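Local coordinates for acetyltransferase (Brucella abortus str. 2308 A, PDB 4ZBG), which binds acetyl-CoA and, as a member of the GNAT family, probably transfers its acetyl group to an amine of a substrate, at residues L126-Y129 / R130-G133. Sequence-based numbering, arbitrary orientation.
Sequences LGYY and RRFG. With ACO (acetyl coenzyme *a), chain B.
Arg131 folds back along Tyr128 and carries on to the cofactor. Its CB lies 4.0 Å from Tyr128 O. CG sits over one face of the Phe132 ring and also faces that carbonyl. The chain turns about its CG-CD bond (chi3 61°), which brings the guanidinium alongside Tyr128, crossing it obliquely. NE donates to Tyr128 O at 2.9 Å, in the carbonyl plane and on a lone pair, though the bond is bent (138°). CZ is 3.5 Å from Tyr128 CD1, which lies over the centre of one guanidinium face. At the tip, NH1 reaches ACO O2B on the ribose, and NH2 bonds the 3'-phosphate oxygen O9A at 2.8 Å, nearly straight. NH2 also donates to a water that in turn donates to Gly127 O. Four bonds thus fix the guanidinium.

Tyr128 OH donates to the pyrophosphate oxygen ACO O2A at 2.8 Å. The edge of Phe132 points at the Tyr128 ring in an offset edge-to-face pair, planes at 74°. Tyr129 OH stands 3.6 Å from the thioester sulfur, ACO S1P. Phe132 N to Tyr129 O (3.1 Å) is one of the bonds of this 3-10 turn.

This turn of the GNAT domain thus puts three residues into the acetyl-CoA pocket. It belongs to the loop that follows strand 119-122 and precedes strand 151-154. It packs on helix 100-114, with Tyr128 on Ile105 and Phe132 on Leu109.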
loop_
_atom_site.group_PDB
_atom_site.type_symbol
_atom_site.label_atom_id
_atom_site.label_comp_id
_atom_site.label_asym_id
_atom_site.label_seq_id
_atom_site.Cartn_x
_atom_site.Cartn_y
_atom_site.Cartn_z
ATOM N N LEU A 126 -0.852 1.164 -15.726
ATOM C CA LEU A 126 -1.920 0.505 -16.478
ATOM C C LEU A 126 -1.948 -1.018 -16.347
ATOM O O LEU A 126 -3.014 -1.602 -16.163
ATOM C CB LEU A 126 -1.841 0.871 -17.962
ATOM C CG LEU A 126 -2.954 0.271 -18.831
ATOM C CD1 LEU A 126 -4.270 0.998 -18.585
ATOM C CD2 LEU A 126 -2.590 0.286 -20.311
ATOM N N GLY A 127 -0.790 -1.663 -16.443
ATOM C CA GLY A 127 -0.767 -3.113 -16.543
ATOM C C GLY A 127 -0.218 -3.916 -15.378
ATOM O O GLY A 127 -0.574 -5.086 -15.209
ATOM N N TYR A 128 0.648 -3.306 -14.574
ATOM C CA TYR A 128 1.371 -4.046 -13.541
ATOM C C TYR A 128 0.454 -4.773 -12.560
ATOM O O TYR A 128 0.697 -5.930 -12.218
ATOM C CB TYR A 128 2.312 -3.109 -12.779
ATOM C CG TYR A 128 3.012 -3.757 -11.606
ATOM C CD1 TYR A 128 4.022 -4.695 -11.797
ATOM C CD2 TYR A 128 2.670 -3.421 -10.304
ATOM C CE1 TYR A 128 4.665 -5.284 -10.716
ATOM C CE2 TYR A 128 3.306 -4.000 -9.218
ATOM C CZ TYR A 128 4.301 -4.927 -9.427
ATOM O OH TYR A 128 4.914 -5.490 -8.332
ATOM N N TYR A 129 -0.602 -4.101 -12.122
ATOM C CA TYR A 129 -1.430 -4.629 -11.048
ATOM C C TYR A 129 -2.410 -5.707 -11.508
ATOM O O TYR A 129 -3.070 -6.338 -10.692
ATOM C CB TYR A 129 -2.138 -3.489 -10.312
ATOM C CG TYR A 129 -1.156 -2.490 -9.730
ATOM C CD1 TYR A 129 -0.577 -2.701 -8.483
ATOM C CD2 TYR A 129 -0.791 -1.347 -10.438
ATOM C CE1 TYR A 129 0.324 -1.790 -7.945
ATOM C CE2 TYR A 129 0.112 -0.431 -9.911
ATOM C CZ TYR A 129 0.671 -0.660 -8.664
ATOM O OH TYR A 129 1.574 0.244 -8.131
ATOM N N ARG A 130 -2.473 -5.954 -12.813
ATOM C CA ARG A 130 -3.320 -7.027 -13.329
ATOM C C ARG A 130 -2.916 -8.386 -12.763
ATOM O O ARG A 130 -3.755 -9.275 -12.630
ATOM C CB ARG A 130 -3.285 -7.064 -14.855
ATOM C CG ARG A 130 -3.941 -5.864 -15.504
ATOM C CD ARG A 130 -3.758 -5.891 -17.015
ATOM N NE ARG A 130 -4.201 -7.150 -17.611
ATOM C CZ ARG A 130 -5.427 -7.368 -18.077
ATOM N NH1 ARG A 130 -5.739 -8.544 -18.606
ATOM N NH2 ARG A 130 -6.343 -6.410 -18.013
ATOM N N ARG A 131 -1.635 -8.550 -12.433
ATOM C CA ARG A 131 -1.143 -9.831 -11.932
ATOM C C ARG A 131 -1.707 -10.168 -10.554
ATOM O O ARG A 131 -1.606 -11.310 -10.114
ATOM C CB ARG A 131 0.395 -9.860 -11.909
ATOM C CG ARG A 131 1.024 -8.997 -10.817
ATOM C CD ARG A 131 2.501 -8.727 -11.092
ATOM N NE ARG A 131 2.644 -8.013 -12.353
ATOM C CZ ARG A 131 3.759 -7.937 -13.073
ATOM N NH1 ARG A 131 4.891 -8.483 -12.645
ATOM N NH2 ARG A 131 3.727 -7.298 -14.233
ATOM N N PHE A 132 -2.291 -9.180 -9.878
ATOM C CA PHE A 132 -2.909 -9.408 -8.578
ATOM C C PHE A 132 -4.429 -9.438 -8.698
ATOM O O PHE A 132 -5.136 -9.464 -7.688
ATOM C CB PHE A 132 -2.500 -8.321 -7.580
ATOM C CG PHE A 132 -1.050 -7.928 -7.669
ATOM C CD1 PHE A 132 -0.057 -8.780 -7.206
ATOM C CD2 PHE A 132 -0.679 -6.710 -8.223
ATOM C CE1 PHE A 132 1.283 -8.420 -7.293
ATOM C CE2 PHE A 132 0.654 -6.349 -8.320
ATOM C CZ PHE A 132 1.641 -7.205 -7.851
ATOM N N GLY A 133 -4.938 -9.400 -9.924
ATOM C CA GLY A 133 -6.377 -9.451 -10.126
ATOM C C GLY A 133 -7.091 -8.115 -10.245
ATOM O O GLY A 133 -8.305 -8.084 -10.404
HETATM N N1A ACO B . 12.675 -11.137 -14.070
HETATM C C2A ACO B . 12.127 -10.325 -14.966
HETATM N N3A ACO B . 11.378 -9.296 -14.609
HETATM C C4A ACO B . 11.148 -9.047 -13.314
HETATM C C5A ACO B . 11.695 -9.865 -12.354
HETATM C C6A ACO B . 12.487 -10.943 -12.778
HETATM N N6A ACO B . 13.090 -11.834 -11.808
HETATM N N7A ACO B . 11.314 -9.404 -11.157
HETATM C C8A ACO B . 10.552 -8.342 -11.373
HETATM N N9A ACO B . 10.437 -8.103 -12.668
HETATM C C1B ACO B . 9.676 -7.024 -13.296
HETATM C C2B ACO B . 8.355 -7.077 -13.095
HETATM O O2B ACO B . 7.664 -7.960 -14.007
HETATM C C3B ACO B . 7.868 -5.496 -13.302
HETATM O O3B ACO B . 7.872 -5.156 -14.715
HETATM P P3B ACO B . 6.515 -5.162 -15.647
HETATM O O7A ACO B . 6.969 -4.698 -17.011
HETATM O O8A ACO B . 5.507 -4.214 -15.044
HETATM O O9A ACO B . 5.989 -6.581 -15.672
HETATM C C4B ACO B . 8.799 -4.786 -12.658
HETATM O O4B ACO B . 10.079 -5.703 -12.585
HETATM C C5B ACO B . 8.504 -4.411 -11.194
HETATM O O5B ACO B . 7.949 -5.516 -10.524
HETATM P P1A ACO B . 8.411 -5.924 -9.007
HETATM O O1A ACO B . 9.843 -6.365 -8.955
HETATM O O2A ACO B . 7.370 -6.876 -8.488
HETATM O O3A ACO B . 8.214 -4.560 -8.165
HETATM P P2A ACO B . 9.361 -3.640 -7.500
HETATM O O4A ACO B . 9.996 -4.348 -6.344
HETATM O O5A ACO B . 10.268 -3.066 -8.552
HETATM O O6A ACO B . 8.413 -2.488 -6.871
HETATM C CBP ACO B . 7.362 -0.366 -7.177
HETATM C CCP ACO B . 7.492 -1.802 -7.689
HETATM C CDP ACO B . 6.287 0.337 -8.002
HETATM C CEP ACO B . 6.964 -0.424 -5.706
HETATM C CAP ACO B . 8.714 0.334 -7.335
HETATM O OAP ACO B . 8.971 0.496 -8.709
HETATM C C9P ACO B . 8.793 1.702 -6.654
HETATM O O9P ACO B . 9.014 1.835 -5.487
HETATM N N8P ACO B . 8.601 2.826 -7.522
HETATM C C7P ACO B . 8.668 4.186 -7.035
HETATM C C6P ACO B . 7.483 4.518 -6.142
HETATM C C5P ACO B . 6.170 4.247 -6.845
HETATM O O5P ACO B . 5.913 4.712 -7.913
HETATM N N4P ACO B . 5.241 3.398 -6.159
HETATM C C3P ACO B . 3.961 3.089 -6.761
HETATM C C2P ACO B . 2.984 4.243 -6.577
HETATM S S1P ACO B . 1.338 3.711 -7.123
HETATM C C ACO B . 0.662 2.839 -5.701
HETATM O O ACO B . 1.241 2.836 -4.661
HETATM C CH3 ACO B . -0.657 2.114 -5.905
HETATM O O HOH W 1 0.845 -7.421 -15.083
#